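Local coordinates for serine-rich secreted cell wall anchored (LPXTG-motif ) protein (Lactobacillus reuteri ATCC 53608, PDB 5NXK) that probably mediates adhesion of the gut bacterium to its host, as a cell-wall-anchored serine-rich repeat adhesin with a beta-solenoid fold, at residues I28-A33 with H50-L55; H152-G157 with I253-N258; T212-G217 with A240-A245; G228-F233 with F260-I265. One frame throughout, in Å; residues are numbered along the deposited sequence.

Interaction 1 (I28-A33 with H50-L55); sequences ITLNNA and HYINAL
CG of Y51 sits in the crowded position between its backbone N and carbonyl carbon (chi1 74°), which lays the phenol beside T29, both side chains pointing the same way. T29 turns OG1 beside its own backbone N and sends CG2 anti to it (chi1 -61°), so the hydroxyl lies at the edge of the Y51 ring while CG2 crosses obliquely to L55, with T29 CG2 3.6 Å from L55 CD1. The hydroxyls of T29 and Y51 are joined through a water, 2.7 Å from T29 OG1, which also accepts from N53 ND2. On the face of I28, I52, L30 and A54, L30 CD1 rests on I52 CG2 at 3.7 Å. Between the strands, paired in parallel, I28 N donates to Y51 O, N53 N to I28 O at 2.8 Å, and L30 N to N53 O from above the carbonyl plane; just past strand 51-54, L55 N donates to L30 O. Such stacking of successive coils is the hallmark of a beta-solenoid. Strand 28-30 ends its sheet, which 79-83 continues beyond 51-54; helix 7-14 packs L10 on I28 and L30, strand 137-140 packs V140 on Y51 and N53, Y138 OH bonds N53 OD1, and D141 bonds Y51 OH.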
loop_
_atom_site.group_PDB
_atom_site.type_symbol
_atom_site.label_atom_id
_atom_site.label_comp_id
_atom_site.label_asym_id
_atom_site.label_seq_id
_atom_site.Cartn_x
_atom_site.Cartn_y
_atom_site.Cartn_z
ATOM N N ILE A 28 16.437 13.978 -5.363
ATOM C CA ILE A 28 17.221 12.957 -6.027
ATOM C C ILE A 28 16.437 12.309 -7.156
ATOM O O ILE A 28 15.282 11.902 -6.974
ATOM C CB ILE A 28 17.668 11.878 -5.029
ATOM C CG1 ILE A 28 18.543 12.525 -3.943
ATOM C CG2 ILE A 28 18.404 10.760 -5.752
ATOM C CD1 ILE A 28 19.223 11.556 -3.027
ATOM N N THR A 29 17.071 12.203 -8.319
ATOM C CA THR A 29 16.480 11.465 -9.428
ATOM C C THR A 29 17.224 10.154 -9.651
ATOM O O THR A 29 18.443 10.144 -9.845
ATOM C CB THR A 29 16.498 12.278 -10.727
ATOM O OG1 THR A 29 15.736 13.475 -10.551
ATOM C CG2 THR A 29 15.898 11.464 -11.866
ATOM N N LEU A 30 16.479 9.053 -9.642
ATOM C CA LEU A 30 17.053 7.729 -9.836
ATOM C C LEU A 30 16.814 7.219 -11.256
ATOM O O LEU A 30 15.669 6.992 -11.661
ATOM C CB LEU A 30 16.466 6.729 -8.828
ATOM C CG LEU A 30 16.492 7.115 -7.346
ATOM C CD1 LEU A 30 15.795 6.052 -6.503
ATOM C CD2 LEU A 30 17.918 7.328 -6.876
ATOM N N ASN A 31 17.897 7.035 -12.007
ATOM C CA ASN A 31 17.810 6.451 -13.342
ATOM C C ASN A 31 17.844 4.927 -13.277
ATOM O O ASN A 31 17.472 4.232 -14.230
ATOM C CB ASN A 31 18.945 6.971 -14.221
ATOM C CG ASN A 31 18.892 8.480 -14.401
ATOM O OD1 ASN A 31 19.782 9.199 -13.951
ATOM N ND2 ASN A 31 17.832 8.965 -15.037
ATOM N N ASN A 32 18.264 4.412 -12.131
ATOM C CA ASN A 32 18.315 2.974 -11.924
ATOM C C ASN A 32 17.592 2.586 -10.638
ATOM O O ASN A 32 17.449 3.409 -9.736
ATOM C CB ASN A 32 19.772 2.528 -11.854
ATOM C CG ASN A 32 20.529 2.841 -13.121
ATOM O OD1 ASN A 32 20.337 2.195 -14.148
ATOM N ND2 ASN A 32 21.360 3.879 -13.069
ATOM N N ALA A 33 17.133 1.341 -10.556
ATOM C CA ALA A 33 16.611 0.816 -9.300
ATOM C C ALA A 33 17.780 0.541 -8.360
ATOM O O ALA A 33 18.858 0.165 -8.807
ATOM C CB ALA A 33 15.794 -0.458 -9.527
ATOM N N HIS A 50 12.402 16.937 0.707
ATOM C CA HIS A 50 12.895 16.700 -0.646
ATOM C C HIS A 50 12.127 15.591 -1.354
ATOM O O HIS A 50 11.335 14.891 -0.734
ATOM C CB HIS A 50 14.383 16.366 -0.607
ATOM C CG HIS A 50 15.226 17.469 -0.054
ATOM N ND1 HIS A 50 15.486 18.627 -0.757
ATOM C CD2 HIS A 50 15.840 17.610 1.144
ATOM C CE1 HIS A 50 16.245 19.422 -0.024
ATOM N NE2 HIS A 50 16.466 18.833 1.136
ATOM N N TYR A 51 12.359 15.430 -2.654
ATOM C CA TYR A 51 11.728 14.326 -3.362
ATOM C C TYR A 51 12.759 13.312 -3.845
ATOM O O TYR A 51 13.942 13.619 -3.968
ATOM C CB TYR A 51 10.874 14.833 -4.546
ATOM C CG TYR A 51 11.626 15.333 -5.777
ATOM C CD1 TYR A 51 12.291 14.446 -6.628
ATOM C CD2 TYR A 51 11.607 16.679 -6.126
ATOM C CE1 TYR A 51 12.958 14.892 -7.756
ATOM C CE2 TYR A 51 12.272 17.139 -7.262
ATOM C CZ TYR A 51 12.947 16.239 -8.072
ATOM O OH TYR A 51 13.611 16.676 -9.202
ATOM N N ILE A 52 12.288 12.098 -4.103
ATOM C CA ILE A 52 13.054 11.108 -4.827
ATOM C C ILE A 52 12.214 10.658 -6.008
ATOM O O ILE A 52 11.062 10.234 -5.840
ATOM C CB ILE A 52 13.411 9.889 -3.951
ATOM C CG1 ILE A 52 14.095 10.336 -2.657
ATOM C CG2 ILE A 52 14.290 8.917 -4.733
ATOM C CD1 ILE A 52 14.325 9.231 -1.681
ATOM N N ASN A 53 12.776 10.740 -7.201
ATOM C CA ASN A 53 12.027 10.404 -8.403
ATOM C C ASN A 53 12.623 9.169 -9.091
ATOM O O ASN A 53 13.689 9.235 -9.715
ATOM C CB ASN A 53 11.996 11.614 -9.340
ATOM C CG ASN A 53 11.247 11.347 -10.632
ATOM O OD1 ASN A 53 10.461 10.404 -10.733
ATOM N ND2 ASN A 53 11.482 12.194 -11.634
ATOM N N ALA A 54 11.931 8.040 -8.962
ATOM C CA ALA A 54 12.404 6.773 -9.507
ATOM C C ALA A 54 11.909 6.614 -10.938
ATOM O O ALA A 54 10.745 6.271 -11.179
ATOM C CB ALA A 54 11.936 5.606 -8.647
ATOM N N LEU A 55 12.797 6.893 -11.886
ATOM C CA LEU A 55 12.414 6.966 -13.289
ATOM C C LEU A 55 12.447 5.618 -13.986
ATOM O O LEU A 55 11.865 5.459 -15.058
ATOM C CB LEU A 55 13.310 7.945 -14.035
ATOM C CG LEU A 55 12.983 9.410 -13.759
ATOM C CD1 LEU A 55 13.901 10.302 -14.572
ATOM C CD2 LEU A 55 11.516 9.699 -14.062
HETATM O O HOH W 1 13.390 14.461 -11.487
#

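Interaction 2 (H152-G157 with I253-N258); sequences HRTPDG and IPQLEN
OG1 of T154 is held by two bonds from within its own loop: it accepts from D156 N at 3.0 Å, forming an ST turn, and donates to G157 O at 2.6 Å. The crowded chi1 of 78°, with OG1 between backbone N and carbonyl carbon, places the hydroxyl there, and G157 N to T154 O closes a type I beta turn. Against this turn comes the side chain of Q255. Its chain bends at chi2 (-80°), bringing the amide to the 152-157 loop. NE2 of Q255 donates to R153 O at 2.7 Å, the oxygen lying in the amide plane and the donor in the carbonyl plane. The same NE2 gives a hydrogen to a water at 3.0 Å that lies in the plane of the H152 ring, at its edge, and bonds H152 NE2. On the other branch, OE1 of Q255 abuts carbon: P155 CD is 3.4 Å away and T154 CB 3.6 Å. P155 crosses Q255 at about a right angle, with its CG 3.7 Å from Q255 O. W189 of strand 186-191 touches H152, T154 and Q255, and R251 forms a salt bridge with D156. A single direct hydrogen bond from Q255, with P155 packed against it, thus joins two surface loops far apart in sequence: an ST turn within a type I turn meets a glutamine from another loop of a beta-solenoid, the fold of the pectate lyase-like clan.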
loop_
_atom_site.group_PDB
_atom_site.type_symbol
_atom_site.label_atom_id
_atom_site.label_comp_id
_atom_site.label_asym_id
_atom_site.label_seq_id
_atom_site.Cartn_x
_atom_site.Cartn_y
_atom_site.Cartn_z
ATOM N N HIS A 152 -3.218 -7.744 -12.481
ATOM C CA HIS A 152 -3.281 -9.138 -12.067
ATOM C C HIS A 152 -4.675 -9.697 -12.327
ATOM O O HIS A 152 -5.670 -8.964 -12.270
ATOM C CB HIS A 152 -2.869 -9.261 -10.594
ATOM C CG HIS A 152 -2.756 -10.672 -10.107
ATOM N ND1 HIS A 152 -1.721 -11.508 -10.473
ATOM C CD2 HIS A 152 -3.507 -11.371 -9.224
ATOM C CE1 HIS A 152 -1.868 -12.675 -9.870
ATOM N NE2 HIS A 152 -2.941 -12.616 -9.103
ATOM N N ARG A 153 -4.747 -10.986 -12.638
ATOM C CA ARG A 153 -6.023 -11.603 -12.988
ATOM C C ARG A 153 -6.975 -11.709 -11.793
ATOM O O ARG A 153 -6.538 -11.853 -10.654
ATOM C CB ARG A 153 -5.792 -12.997 -13.579
ATOM C CG ARG A 153 -6.985 -13.538 -14.362
ATOM C CD ARG A 153 -6.923 -15.057 -14.528
ATOM N NE ARG A 153 -8.198 -15.579 -15.012
ATOM C CZ ARG A 153 -9.233 -15.892 -14.235
ATOM N NH1 ARG A 153 -9.145 -15.780 -12.913
ATOM N NH2 ARG A 153 -10.350 -16.350 -14.781
ATOM N N THR A 154 -8.274 -11.607 -12.069
ATOM C CA THR A 154 -9.324 -11.898 -11.100
ATOM C C THR A 154 -10.441 -12.627 -11.846
ATOM O O THR A 154 -10.457 -12.619 -13.079
ATOM C CB THR A 154 -9.905 -10.626 -10.446
ATOM O OG1 THR A 154 -10.823 -10.009 -11.360
ATOM C CG2 THR A 154 -8.811 -9.642 -10.034
ATOM N N PRO A 155 -11.388 -13.244 -11.114
ATOM C CA PRO A 155 -12.528 -13.844 -11.816
ATOM C C PRO A 155 -13.358 -12.850 -12.638
ATOM O O PRO A 155 -14.152 -13.287 -13.470
ATOM C CB PRO A 155 -13.374 -14.428 -10.678
ATOM C CG PRO A 155 -12.397 -14.655 -9.570
ATOM C CD PRO A 155 -11.424 -13.529 -9.666
ATOM N N ASP A 156 -13.189 -11.551 -12.411
ATOM C CA ASP A 156 -13.889 -10.544 -13.204
ATOM C C ASP A 156 -12.963 -9.806 -14.162
ATOM O O ASP A 156 -13.194 -8.639 -14.481
ATOM C CB ASP A 156 -14.593 -9.534 -12.296
ATOM C CG ASP A 156 -15.716 -10.159 -11.486
ATOM O OD1 ASP A 156 -16.230 -11.225 -11.893
ATOM O OD2 ASP A 156 -16.102 -9.578 -10.448
ATOM N N GLY A 157 -11.899 -10.469 -14.599
ATOM C CA GLY A 157 -10.976 -9.847 -15.529
ATOM C C GLY A 157 -9.790 -9.243 -14.801
ATOM O O GLY A 157 -9.779 -9.189 -13.569
ATOM N N ILE A 253 -13.593 -11.882 -2.013
ATOM C CA ILE A 253 -14.048 -12.954 -2.887
ATOM C C ILE A 253 -12.822 -13.762 -3.305
ATOM O O ILE A 253 -11.869 -13.197 -3.845
ATOM C CB ILE A 253 -14.789 -12.397 -4.141
ATOM C CG1 ILE A 253 -16.097 -11.697 -3.733
ATOM C CG2 ILE A 253 -15.099 -13.516 -5.125
ATOM C CD1 ILE A 253 -16.867 -11.070 -4.933
ATOM N N PRO A 254 -12.817 -15.074 -3.021
ATOM C CA PRO A 254 -11.618 -15.871 -3.328
ATOM C C PRO A 254 -11.253 -15.839 -4.818
ATOM O O PRO A 254 -12.142 -15.816 -5.673
ATOM C CB PRO A 254 -12.004 -17.282 -2.883
ATOM C CG PRO A 254 -13.086 -17.070 -1.822
ATOM C CD PRO A 254 -13.844 -15.848 -2.294
ATOM N N GLN A 255 -9.955 -15.799 -5.108
ATOM C CA GLN A 255 -9.447 -15.743 -6.480
ATOM C C GLN A 255 -9.689 -17.047 -7.246
ATOM O O GLN A 255 -9.752 -17.050 -8.479
ATOM C CB GLN A 255 -7.949 -15.418 -6.466
ATOM C CG GLN A 255 -7.654 -13.966 -6.141
ATOM C CD GLN A 255 -7.838 -13.052 -7.343
ATOM O OE1 GLN A 255 -8.931 -12.519 -7.567
ATOM N NE2 GLN A 255 -6.758 -12.830 -8.100
ATOM N N LEU A 256 -9.801 -18.148 -6.502
ATOM C CA LEU A 256 -9.944 -19.499 -7.065
ATOM C C LEU A 256 -10.936 -20.330 -6.255
ATOM O O LEU A 256 -11.248 -19.986 -5.117
ATOM C CB LEU A 256 -8.605 -20.225 -7.105
ATOM C CG LEU A 256 -7.443 -19.552 -7.836
ATOM C CD1 LEU A 256 -6.177 -20.313 -7.531
ATOM C CD2 LEU A 256 -7.701 -19.477 -9.334
ATOM N N GLU A 257 -11.403 -21.432 -6.840
ATOM C CA GLU A 257 -12.369 -22.341 -6.203
ATOM C C GLU A 257 -11.826 -23.156 -5.018
ATOM O O GLU A 257 -12.600 -23.608 -4.173
ATOM C CB GLU A 257 -12.911 -23.333 -7.243
ATOM C CG GLU A 257 -13.777 -22.746 -8.336
ATOM C CD GLU A 257 -14.996 -22.017 -7.802
ATOM O OE1 GLU A 257 -15.705 -22.597 -6.947
ATOM O OE2 GLU A 257 -15.251 -20.874 -8.240
ATOM N N ASN A 258 -10.514 -23.363 -4.947
ATOM C CA ASN A 258 -9.976 -24.192 -3.863
ATOM C C ASN A 258 -9.504 -23.376 -2.661
ATOM O O ASN A 258 -8.630 -23.816 -1.912
ATOM C CB ASN A 258 -8.811 -25.043 -4.371
ATOM C CG ASN A 258 -7.666 -24.199 -4.909
ATOM O OD1 ASN A 258 -7.834 -23.009 -5.185
ATOM N ND2 ASN A 258 -6.497 -24.817 -5.071
HETATM O O HOH W 2 -4.473 -14.702 -7.636
#

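Interaction 3 (T212-G217 with A240-A245); sequences TMENIG and AVKMSA
Alternate backbone groups of strands 212-214 and 240-244 pair in parallel, while T212 bonds V177 and L179 on its other side. M213 N donates to K242 O at 2.9 Å, almost along the C=O axis, and M213 O takes S244 N from above its carbonyl plane. One step on, N215 N reaches S244 O at 3.0 Å, again above the plane, and this oxygen has a second donor in N222 ND2. The carbonyls also receive CA-H contacts, T212 CA on K242 O and M243 CA on M213 O. Where the 212-217 segment turns off, the S244 hydroxyl stands in the crowded position (chi1 64°), and I216 N gives OG a weak bond at 3.2 Å. The CB of I216 lies 3.3 Å from that OG, while its CG1, anti to the backbone N, packs beside A245 O. In a beta-solenoid such parallel pairing joins one coil to the next, and side chains of paired residues line up; here two methionines do so, M213 and M243 lying side by side with the same bend at chi3, M213 CE touching M243 SD at 3.4 Å on the buried face. The buried amide of N215 has its partners outside the pair, ND2 donating to D187 OD2 and L179 O, and OD1 accepting from N181 N. On the opposite face E214 and K242 run alongside one another, yet E214 OE2 stays 6.2 Å from K242 NZ, so any attraction is long-range. T212 OG1 on this face bonds a water at 3.0 Å, which gives a weak bond to A240 O.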
loop_
_atom_site.group_PDB
_atom_site.type_symbol
_atom_site.label_atom_id
_atom_site.label_comp_id
_atom_site.label_asym_id
_atom_site.label_seq_id
_atom_site.Cartn_x
_atom_site.Cartn_y
_atom_site.Cartn_z
ATOM N N THR A 212 -9.134 8.397 4.046
ATOM C CA THR A 212 -10.027 8.919 3.030
ATOM C C THR A 212 -9.617 8.402 1.649
ATOM O O THR A 212 -8.495 8.634 1.190
ATOM C CB THR A 212 -10.030 10.461 3.032
ATOM O OG1 THR A 212 -10.387 10.939 4.337
ATOM C CG2 THR A 212 -11.016 10.994 2.019
ATOM N N MET A 213 -10.528 7.682 1.005
ATOM C CA MET A 213 -10.323 7.156 -0.340
ATOM C C MET A 213 -11.598 7.365 -1.145
ATOM O O MET A 213 -12.368 6.434 -1.397
ATOM C CB MET A 213 -9.887 5.681 -0.312
ATOM C CG MET A 213 -8.795 5.388 0.706
ATOM S SD MET A 213 -7.839 3.867 0.383
ATOM C CE MET A 213 -9.107 2.672 0.730
ATOM N N GLU A 214 -11.812 8.618 -1.532
ATOM C CA GLU A 214 -13.030 9.016 -2.223
ATOM C C GLU A 214 -12.763 8.990 -3.718
ATOM O O GLU A 214 -12.440 10.008 -4.316
ATOM C CB GLU A 214 -13.459 10.403 -1.753
ATOM C CG GLU A 214 -13.978 10.379 -0.319
ATOM C CD GLU A 214 -14.371 11.753 0.195
ATOM O OE1 GLU A 214 -13.554 12.698 0.081
ATOM O OE2 GLU A 214 -15.484 11.878 0.738
ATOM N N ASN A 215 -12.930 7.817 -4.319
ATOM C CA ASN A 215 -12.446 7.571 -5.668
ATOM C C ASN A 215 -13.524 7.011 -6.576
ATOM O O ASN A 215 -13.242 6.278 -7.528
ATOM C CB ASN A 215 -11.249 6.628 -5.593
ATOM C CG ASN A 215 -10.061 7.270 -4.894
ATOM O OD1 ASN A 215 -9.709 8.412 -5.197
ATOM N ND2 ASN A 215 -9.436 6.544 -3.959
ATOM N N ILE A 216 -14.759 7.404 -6.288
ATOM C CA ILE A 216 -15.928 6.912 -6.996
ATOM C C ILE A 216 -15.883 7.275 -8.494
ATOM O O ILE A 216 -16.515 6.614 -9.317
ATOM C CB ILE A 216 -17.223 7.453 -6.327
ATOM C CG1 ILE A 216 -18.453 6.672 -6.785
ATOM C CG2 ILE A 216 -17.382 8.952 -6.549
ATOM C CD1 ILE A 216 -19.577 6.714 -5.784
ATOM N N GLY A 217 -15.134 8.312 -8.849
ATOM C CA GLY A 217 -14.956 8.671 -10.250
ATOM C C GLY A 217 -14.050 7.714 -11.025
ATOM O O GLY A 217 -14.003 7.744 -12.256
ATOM N N ALA A 240 -12.030 7.841 11.737
ATOM C CA ALA A 240 -12.909 8.382 10.709
ATOM C C ALA A 240 -12.520 7.796 9.358
ATOM O O ALA A 240 -11.382 7.931 8.913
ATOM C CB ALA A 240 -12.827 9.911 10.672
ATOM N N VAL A 241 -13.460 7.126 8.711
ATOM C CA VAL A 241 -13.209 6.497 7.427
ATOM C C VAL A 241 -14.208 6.995 6.397
ATOM O O VAL A 241 -15.417 6.982 6.644
ATOM C CB VAL A 241 -13.293 4.962 7.532
ATOM C CG1 VAL A 241 -13.266 4.308 6.139
ATOM C CG2 VAL A 241 -12.168 4.415 8.416
ATOM N N LYS A 242 -13.712 7.434 5.245
ATOM C CA LYS A 242 -14.591 7.863 4.165
ATOM C C LYS A 242 -14.095 7.248 2.881
ATOM O O LYS A 242 -12.977 7.538 2.462
ATOM C CB LYS A 242 -14.601 9.388 3.989
ATOM C CG LYS A 242 -15.126 10.230 5.122
ATOM C CD LYS A 242 -14.906 11.700 4.747
ATOM C CE LYS A 242 -15.897 12.635 5.408
ATOM N NZ LYS A 242 -15.547 12.890 6.826
ATOM N N MET A 243 -14.894 6.386 2.267
ATOM C CA MET A 243 -14.480 5.769 1.015
ATOM C C MET A 243 -15.610 5.714 -0.007
ATOM O O MET A 243 -16.783 5.522 0.341
ATOM C CB MET A 243 -13.927 4.345 1.254
ATOM C CG MET A 243 -12.867 4.250 2.348
ATOM S SD MET A 243 -12.052 2.637 2.441
ATOM C CE MET A 243 -13.394 1.539 2.779
ATOM N N SER A 244 -15.240 5.827 -1.277
ATOM C CA SER A 244 -16.201 5.625 -2.349
ATOM C C SER A 244 -15.510 4.981 -3.549
ATOM O O SER A 244 -14.339 5.231 -3.801
ATOM C CB SER A 244 -16.855 6.945 -2.753
ATOM O OG SER A 244 -15.889 7.839 -3.282
ATOM N N ALA A 245 -16.249 4.141 -4.268
ATOM C CA ALA A 245 -15.732 3.412 -5.423
ATOM C C ALA A 245 -16.905 3.074 -6.324
ATOM O O ALA A 245 -18.046 3.175 -5.891
ATOM C CB ALA A 245 -14.998 2.151 -4.992
HETATM O O HOH W 3 -11.988 10.155 6.745
#

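Interaction 4 (G228-F233 with F260-I265); sequences GRENHF and FTRGNI
R262 climbs along the carbonyl of R229 from its root to its tip. Its CB and CG both pass 3.3 Å from R229 O, CD follows, and the chain, extended from CG to NE, brings CZ near R229 O and R229 NH1. NH1 of R262 donates to R229 O at 2.9 Å, in the carbonyl plane on a lone pair. NH2 of R262 comes within 3.9 Å of R229 NH1, because the two guanidinium groups stack with centres 4.3 Å apart and planes at 26°, R229 NH2 sitting over the centre of the R262 face. E230 probably offsets this like-charge pairing: its OE2 accepts from both NE and NH2 of R229, side-on, in a salt bridge. E230 OE1 uses its anti lone pair to take H232 NE2 at 2.6 Å, which fixes the ring's rotation and may favour a protonated imidazole. H232 in turn lies alongside N264, its ND1 3.6 Å from N264 CB. On the inner face, N231 ND2 donates to R262 O at 3.1 Å, while N231 OD1 and T261 OG1 each bond G227. N264 N to N231 O and F233 N to N264 O continue the parallel pairing, beside F233 and I265 in the core. Within the solenoid's long parallel sheet, strand 200-205 flanks 230-235 and 289-295 flanks 261-267, while 221-226 and 248-252 pack against N231 and F233 from inside.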
loop_
_atom_site.group_PDB
_atom_site.type_symbol
_atom_site.label_atom_id
_atom_site.label_comp_id
_atom_site.label_asym_id
_atom_site.label_seq_id
_atom_site.Cartn_x
_atom_site.Cartn_y
_atom_site.Cartn_z
ATOM N N GLY A 228 -5.241 -16.018 1.987
ATOM C CA GLY A 228 -5.581 -17.432 1.918
ATOM C C GLY A 228 -6.255 -18.000 3.159
ATOM O O GLY A 228 -7.028 -18.949 3.052
ATOM N N ARG A 229 -5.961 -17.452 4.336
ATOM C CA ARG A 229 -6.601 -17.925 5.576
ATOM C C ARG A 229 -7.399 -16.835 6.319
ATOM O O ARG A 229 -8.398 -17.142 6.960
ATOM C CB ARG A 229 -5.579 -18.574 6.535
ATOM C CG ARG A 229 -4.529 -17.660 7.171
ATOM C CD ARG A 229 -3.939 -18.313 8.468
ATOM N NE ARG A 229 -4.767 -18.010 9.649
ATOM C CZ ARG A 229 -5.446 -18.909 10.364
ATOM N NH1 ARG A 229 -5.386 -20.199 10.049
ATOM N NH2 ARG A 229 -6.184 -18.516 11.408
ATOM N N GLU A 230 -6.949 -15.582 6.280
ATOM C CA GLU A 230 -7.671 -14.506 6.976
ATOM C C GLU A 230 -7.677 -13.223 6.157
ATOM O O GLU A 230 -6.711 -12.903 5.449
ATOM C CB GLU A 230 -7.053 -14.174 8.350
ATOM C CG GLU A 230 -6.926 -15.319 9.367
ATOM C CD GLU A 230 -6.204 -14.885 10.654
ATOM O OE1 GLU A 230 -6.353 -13.705 11.068
ATOM O OE2 GLU A 230 -5.410 -15.697 11.201
ATOM N N ASN A 231 -8.769 -12.477 6.290
ATOM C CA ASN A 231 -8.918 -11.168 5.664
ATOM C C ASN A 231 -9.528 -10.225 6.689
ATOM O O ASN A 231 -10.585 -10.516 7.208
ATOM C CB ASN A 231 -9.807 -11.257 4.423
ATOM C CG ASN A 231 -9.177 -12.084 3.317
ATOM O OD1 ASN A 231 -8.368 -11.578 2.539
ATOM N ND2 ASN A 231 -9.510 -13.377 3.273
ATOM N N HIS A 232 -8.889 -9.097 6.966
ATOM C CA HIS A 232 -9.383 -8.211 8.021
ATOM C C HIS A 232 -9.496 -6.771 7.568
ATOM O O HIS A 232 -8.635 -6.283 6.848
ATOM C CB HIS A 232 -8.465 -8.250 9.243
ATOM C CG HIS A 232 -8.371 -9.587 9.894
ATOM N ND1 HIS A 232 -9.225 -9.988 10.908
ATOM C CD2 HIS A 232 -7.498 -10.609 9.724
ATOM C CE1 HIS A 232 -8.901 -11.199 11.302
ATOM N NE2 HIS A 232 -7.852 -11.605 10.596
ATOM N N PHE A 233 -10.563 -6.096 7.985
ATOM C CA PHE A 233 -10.621 -4.640 7.887
ATOM C C PHE A 233 -11.040 -4.151 9.260
ATOM O O PHE A 233 -12.166 -4.425 9.703
ATOM C CB PHE A 233 -11.606 -4.170 6.813
ATOM C CG PHE A 233 -11.688 -2.661 6.669
ATOM C CD1 PHE A 233 -10.534 -1.890 6.635
ATOM C CD2 PHE A 233 -12.919 -2.026 6.520
ATOM C CE1 PHE A 233 -10.596 -0.509 6.483
ATOM C CE2 PHE A 233 -12.997 -0.646 6.366
ATOM C CZ PHE A 233 -11.842 0.116 6.341
ATOM N N PHE A 260 -10.482 -21.689 0.882
ATOM C CA PHE A 260 -11.408 -21.666 2.006
ATOM C C PHE A 260 -10.831 -20.734 3.058
ATOM O O PHE A 260 -9.834 -21.057 3.707
ATOM C CB PHE A 260 -11.629 -23.068 2.550
ATOM C CG PHE A 260 -12.160 -24.023 1.525
ATOM C CD1 PHE A 260 -11.297 -24.711 0.686
ATOM C CD2 PHE A 260 -13.525 -24.212 1.379
ATOM C CE1 PHE A 260 -11.784 -25.577 -0.276
ATOM C CE2 PHE A 260 -14.025 -25.078 0.421
ATOM C CZ PHE A 260 -13.152 -25.763 -0.406
ATOM N N THR A 261 -11.402 -19.537 3.153
ATOM C CA THR A 261 -10.787 -18.478 3.933
ATOM C C THR A 261 -11.765 -17.815 4.909
ATOM O O THR A 261 -12.899 -18.263 5.080
ATOM C CB THR A 261 -10.145 -17.437 2.992
ATOM O OG1 THR A 261 -9.277 -16.574 3.731
ATOM C CG2 THR A 261 -11.210 -16.646 2.213
ATOM N N ARG A 262 -11.288 -16.786 5.598
ATOM C CA ARG A 262 -12.082 -16.109 6.624
ATOM C C ARG A 262 -12.098 -14.610 6.339
ATOM O O ARG A 262 -11.149 -14.087 5.760
ATOM C CB ARG A 262 -11.456 -16.355 7.995
ATOM C CG ARG A 262 -11.312 -17.830 8.363
ATOM C CD ARG A 262 -10.533 -17.960 9.663
ATOM N NE ARG A 262 -10.164 -19.340 9.991
ATOM C CZ ARG A 262 -9.369 -20.136 9.272
ATOM N NH1 ARG A 262 -8.813 -19.720 8.129
ATOM N NH2 ARG A 262 -9.135 -21.369 9.710
ATOM N N GLY A 263 -13.144 -13.917 6.782
ATOM C CA GLY A 263 -13.190 -12.470 6.690
ATOM C C GLY A 263 -13.719 -11.914 8.001
ATOM O O GLY A 263 -14.615 -12.484 8.614
ATOM N N ASN A 264 -13.140 -10.809 8.445
ATOM C CA ASN A 264 -13.584 -10.165 9.662
ATOM C C ASN A 264 -13.451 -8.651 9.477
ATOM O O ASN A 264 -12.354 -8.114 9.227
ATOM C CB ASN A 264 -12.781 -10.646 10.885
ATOM C CG ASN A 264 -13.193 -12.051 11.351
ATOM O OD1 ASN A 264 -12.643 -13.060 10.880
ATOM N ND2 ASN A 264 -14.162 -12.126 12.269
ATOM N N ILE A 265 -14.583 -7.971 9.605
ATOM C CA ILE A 265 -14.617 -6.528 9.550
ATOM C C ILE A 265 -15.135 -6.020 10.900
ATOM O O ILE A 265 -16.181 -6.452 11.384
ATOM C CB ILE A 265 -15.485 -6.047 8.395
ATOM C CG1 ILE A 265 -14.934 -6.609 7.069
ATOM C CG2 ILE A 265 -15.579 -4.512 8.376
ATOM C CD1 ILE A 265 -15.769 -6.259 5.865
HETATM O O HOH W 4 -7.388 -21.784 1.551
HETATM O O HOH W 5 -7.304 -21.463 4.104
HETATM O O HOH W 6 -10.370 -13.148 8.901
HETATM O O HOH W 7 -10.835 -8.083 12.071
#

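In the fold
Interactions 1, 3 and 4 join successive parallel strands of the solenoid and are partly buried, each with one side-chain face in the interior; interaction 2 is a surface contact between loops. Interactions 1 and 3 share the ten-strand sheet, their centres about 30 Å apart, with 1 at its first edge. Interaction 4 lies in the eleven-strand sheet and meets 3 across the interior, where M243 CE lies 4.1 Å from F233 CZ. Segment 253-258 of interaction 2 leads into 260-265 of interaction 4. Inward faces pair aliphatic chains in 1, methionines in 3 and phenylalanine with isoleucine in 4. On the other face, 1 shares a water beside strand 137-140, 3 sets glutamate alongside lysine, and 4 stacks arginines; 2 relies on one direct amide bond.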